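Local atomic coordinates of beta-L-arabinobiosidase (Bacteroides thetaiotaomicron, PDB entry 5MQR), a protein that probably hydrolyses glycosidic bonds in plant pectin, combining beta-propeller and glycoside hydrolase domains in one bacterial chain. Residues I887-W892 with W907-D912. Residues are numbered along the deposited sequence; the frame is centred on the assembly and turned at random.
Sequences IGYIPW and WKEIMD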
ATOM      1  N   ILE A 887      31.285 -25.533  10.911  1.00 25.90           N
ATOM      2  CA  ILE A 887      32.026 -24.524  11.658  1.00 26.45           C
ATOM      3  C   ILE A 887      33.005 -23.754  10.776  1.00 26.53           C
ATOM      4  O   ILE A 887      33.357 -22.649  11.107  1.00 26.68           O
ATOM      5  CB  ILE A 887      32.753 -25.054  12.920  1.00 27.05           C
ATOM      6  CG1 ILE A 887      33.804 -26.120  12.583  1.00 27.70           C
ATOM      7  CG2 ILE A 887      31.736 -25.562  13.928  1.00 26.87           C
ATOM      8  CD1 ILE A 887      34.769 -26.415  13.734  1.00 28.16           C
ATOM      9  N   GLY A 888      33.419 -24.333   9.655  1.00 26.83           N
ATOM     10  CA  GLY A 888      34.281 -23.638   8.693  1.00 27.11           C
ATOM     11  C   GLY A 888      33.665 -22.430   7.992  1.00 26.58           C
ATOM     12  O   GLY A 888      34.388 -21.669   7.330  1.00 26.94           O
ATOM     13  N   TYR A 889      32.338 -22.275   8.090  1.00 25.27           N
ATOM     14  CA  TYR A 889      31.672 -21.097   7.574  1.00 24.54           C
ATOM     15  C   TYR A 889      31.564 -19.965   8.589  1.00 24.04           C
ATOM     16  O   TYR A 889      31.303 -18.848   8.190  1.00 23.78           O
ATOM     17  CB  TYR A 889      30.294 -21.440   7.009  1.00 24.09           C
ATOM     18  CG  TYR A 889      30.340 -22.295   5.751  1.00 24.30           C
ATOM     19  CD1 TYR A 889      31.030 -21.880   4.603  1.00 24.66           C
ATOM     20  CD2 TYR A 889      29.675 -23.519   5.705  1.00 24.17           C
ATOM     21  CE1 TYR A 889      31.066 -22.687   3.466  1.00 24.97           C
ATOM     22  CE2 TYR A 889      29.704 -24.321   4.580  1.00 24.28           C
ATOM     23  CZ  TYR A 889      30.400 -23.919   3.473  1.00 24.67           C
ATOM     24  OH  TYR A 889      30.389 -24.756   2.385  1.00 25.02           O
ATOM     25  N   ILE A 890      31.848 -20.225   9.866  1.00 24.18           N
ATOM     26  CA  ILE A 890      31.712 -19.220  10.936  1.00 23.74           C
ATOM     27  C   ILE A 890      32.590 -17.977  10.723  1.00 24.36           C
ATOM     28  O   ILE A 890      32.155 -16.895  11.044  1.00 23.86           O
ATOM     29  CB  ILE A 890      31.922 -19.836  12.332  1.00 23.77           C
ATOM     30  CG1 ILE A 890      30.810 -20.855  12.625  1.00 23.54           C
ATOM     31  CG2 ILE A 890      31.849 -18.800  13.449  1.00 23.68           C
ATOM     32  CD1 ILE A 890      31.049 -21.657  13.897  1.00 23.81           C
ATOM     33  N   PRO A 891      33.787 -18.098  10.116  1.00 25.04           N
ATOM     34  CA  PRO A 891      34.490 -16.845   9.828  1.00 25.55           C
ATOM     35  C   PRO A 891      33.629 -15.770   9.126  1.00 25.17           C
ATOM     36  O   PRO A 891      33.743 -14.583   9.472  1.00 25.30           O
ATOM     37  CB  PRO A 891      35.647 -17.293   8.939  1.00 26.31           C
ATOM     38  CG  PRO A 891      35.921 -18.692   9.401  1.00 26.53           C
ATOM     39  CD  PRO A 891      34.540 -19.256   9.622  1.00 25.71           C
ATOM     40  N   TRP A 892      32.781 -16.178   8.176  1.00 24.30           N
ATOM     41  CA  TRP A 892      31.884 -15.242   7.480  1.00 23.75           C
ATOM     42  C   TRP A 892      30.703 -14.714   8.317  1.00 22.86           C
ATOM     43  O   TRP A 892      30.130 -13.689   7.985  1.00 22.56           O
ATOM     44  CB  TRP A 892      31.332 -15.853   6.195  1.00 23.38           C
ATOM     45  CG  TRP A 892      32.347 -15.914   5.148  1.00 24.15           C
ATOM     46  CD1 TRP A 892      32.750 -14.895   4.343  1.00 24.31           C
ATOM     47  CD2 TRP A 892      33.129 -17.042   4.790  1.00 24.43           C
ATOM     48  NE1 TRP A 892      33.710 -15.322   3.493  1.00 24.78           N
ATOM     49  CE2 TRP A 892      33.963 -16.642   3.731  1.00 24.95           C
ATOM     50  CE3 TRP A 892      33.175 -18.369   5.230  1.00 24.54           C
ATOM     51  CZ2 TRP A 892      34.863 -17.505   3.116  1.00 25.58           C
ATOM     52  CZ3 TRP A 892      34.085 -19.243   4.625  1.00 24.93           C
ATOM     53  CH2 TRP A 892      34.919 -18.799   3.580  1.00 25.65           C
ATOM     54  N   TRP A 907      32.355 -22.072  -0.317  1.00 30.57           N
ATOM     55  CA  TRP A 907      30.916 -21.983  -0.421  1.00 30.32           C
ATOM     56  C   TRP A 907      30.301 -22.915  -1.476  1.00 31.54           C
ATOM     57  O   TRP A 907      29.083 -23.103  -1.485  1.00 30.58           O
ATOM     58  CB  TRP A 907      30.499 -20.525  -0.657  1.00 29.54           C
ATOM     59  CG  TRP A 907      30.682 -19.714   0.564  1.00 28.78           C
ATOM     60  CD1 TRP A 907      31.670 -18.822   0.818  1.00 29.01           C
ATOM     61  CD2 TRP A 907      29.854 -19.737   1.711  1.00 28.01           C
ATOM     62  NE1 TRP A 907      31.516 -18.282   2.070  1.00 28.77           N
ATOM     63  CE2 TRP A 907      30.398 -18.821   2.640  1.00 28.35           C
ATOM     64  CE3 TRP A 907      28.703 -20.442   2.053  1.00 27.38           C
ATOM     65  CZ2 TRP A 907      29.824 -18.596   3.892  1.00 27.84           C
ATOM     66  CZ3 TRP A 907      28.128 -20.220   3.301  1.00 27.11           C
ATOM     67  CH2 TRP A 907      28.687 -19.297   4.201  1.00 27.06           C
ATOM     68  N   LYS A 908      31.122 -23.515  -2.337  1.00 33.33           N
ATOM     69  CA  LYS A 908      30.614 -24.491  -3.299  1.00 34.72           C
ATOM     70  C   LYS A 908      30.043 -25.723  -2.609  1.00 33.58           C
ATOM     71  O   LYS A 908      29.158 -26.372  -3.159  1.00 33.06           O
ATOM     72  CB  LYS A 908      31.689 -24.908  -4.308  1.00 37.11           C
ATOM     73  CG  LYS A 908      32.047 -23.797  -5.268  1.00 39.46           C
ATOM     74  CD  LYS A 908      32.982 -24.248  -6.381  1.00 41.83           C
ATOM     75  CE  LYS A 908      33.164 -23.107  -7.380  1.00 44.09           C
ATOM     76  NZ  LYS A 908      33.909 -23.527  -8.607  1.00 46.44           N
ATOM     77  N   GLU A 909      30.517 -26.017  -1.400  1.00 32.94           N
ATOM     78  CA  GLU A 909      30.065 -27.199  -0.671  1.00 32.83           C
ATOM     79  C   GLU A 909      28.615 -27.108  -0.195  1.00 31.78           C
ATOM     80  O   GLU A 909      28.019 -28.107   0.158  1.00 32.01           O
ATOM     81  CB  GLU A 909      31.000 -27.503   0.498  1.00 33.24           C
ATOM     82  CG  GLU A 909      32.437 -27.733   0.068  1.00 34.70           C
ATOM     83  CD  GLU A 909      32.547 -28.816  -1.000  1.00 35.95           C
ATOM     84  OE1 GLU A 909      32.206 -29.974  -0.678  1.00 36.09           O
ATOM     85  OE2 GLU A 909      32.950 -28.501  -2.155  1.00 37.06           O
ATOM     86  N   ILE A 910      28.050 -25.915  -0.224  1.00 30.94           N
ATOM     87  CA  ILE A 910      26.639 -25.719   0.050  1.00 30.54           C
ATOM     88  C   ILE A 910      25.761 -26.441  -0.992  1.00 31.24           C
ATOM     89  O   ILE A 910      24.679 -26.939  -0.650  1.00 29.14           O
ATOM     90  CB  ILE A 910      26.309 -24.211   0.130  1.00 29.52           C
ATOM     91  CG1 ILE A 910      27.023 -23.560   1.313  1.00 29.41           C
ATOM     92  CG2 ILE A 910      24.820 -23.953   0.264  1.00 29.79           C
ATOM     93  CD1 ILE A 910      26.705 -24.115   2.687  1.00 29.06           C
HETATM   94  N   MSE A 911      26.238 -26.531  -2.235  1.00 32.87           N
HETATM   95  CA  MSE A 911      25.424 -27.078  -3.328  1.00 34.63           C
HETATM   96  C   MSE A 911      25.840 -28.465  -3.712  1.00 34.30           C
HETATM   97  O   MSE A 911      25.354 -28.982  -4.699  1.00 35.78           O
HETATM   98  CB  MSE A 911      25.565 -26.165  -4.541  1.00 37.49           C
HETATM   99  CG  MSE A 911      25.377 -24.695  -4.156  1.00 39.51           C
HETATM  100 SE   MSE A 911      25.816 -23.574  -5.706  1.00 46.42          SE
HETATM  101  CE  MSE A 911      27.768 -23.605  -5.498  1.00 45.89           C
ATOM    102  N   ASP A 912      26.716 -29.091  -2.939  1.00 33.35           N
ATOM    103  CA  ASP A 912      27.237 -30.407  -3.262  1.00 33.75           C
ATOM    104  C   ASP A 912      26.686 -31.405  -2.276  1.00 32.89           C
ATOM    105  O   ASP A 912      26.854 -31.253  -1.080  1.00 31.54           O
ATOM    106  CB  ASP A 912      28.760 -30.391  -3.203  1.00 34.24           C
ATOM    107  CG  ASP A 912      29.413 -31.654  -3.831  1.00 35.66           C
ATOM    108  OD1 ASP A 912      28.764 -32.716  -4.006  1.00 34.93           O
ATOM    109  OD2 ASP A 912      30.628 -31.578  -4.135  1.00 37.58           O
TER
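Trp907 lays one face of its indole against the ring of Tyr889 and turns the indole's N-H edge into Trp892. The first pair is an offset face-to-face stack, the tyrosine and six-membered indole rings lying 4.1 Å apart at their centroids with planes at 22°. The second is T-shaped: Trp907 NE1 stands over the centre of the Trp892 ring system, 3.4 Å from Trp892 CE2, and the planes meet at 63°. With chi1 at -72°, Trp907 CG lies beside its backbone N, which brings the indole to both rings. A leucine here, without the indole, would probably leave the covered faces of Tyr889 and Trp892 without their aromatic partner and open a gap beside Phe961. Glu909 touches Tyr889 through CB, 3.4 Å from Tyr889 OH, while its bent chain carries the carboxylate away to a salt bridge with Arg928; the tyrosine hydroxyl is hydrogen-bonded to Ala906 O. Ile910 ends the contact, its CD1 coming obliquely to Tyr889 CE2 at 3.6 Å. This buried aromatic cluster joins the 3-10 turn ending at Tyr889 and helix 890-893 to the loop after helix 901-904, against helix 948-964, whose Phe961 stacks on Trp907; Ile910 also touches helix 972-985.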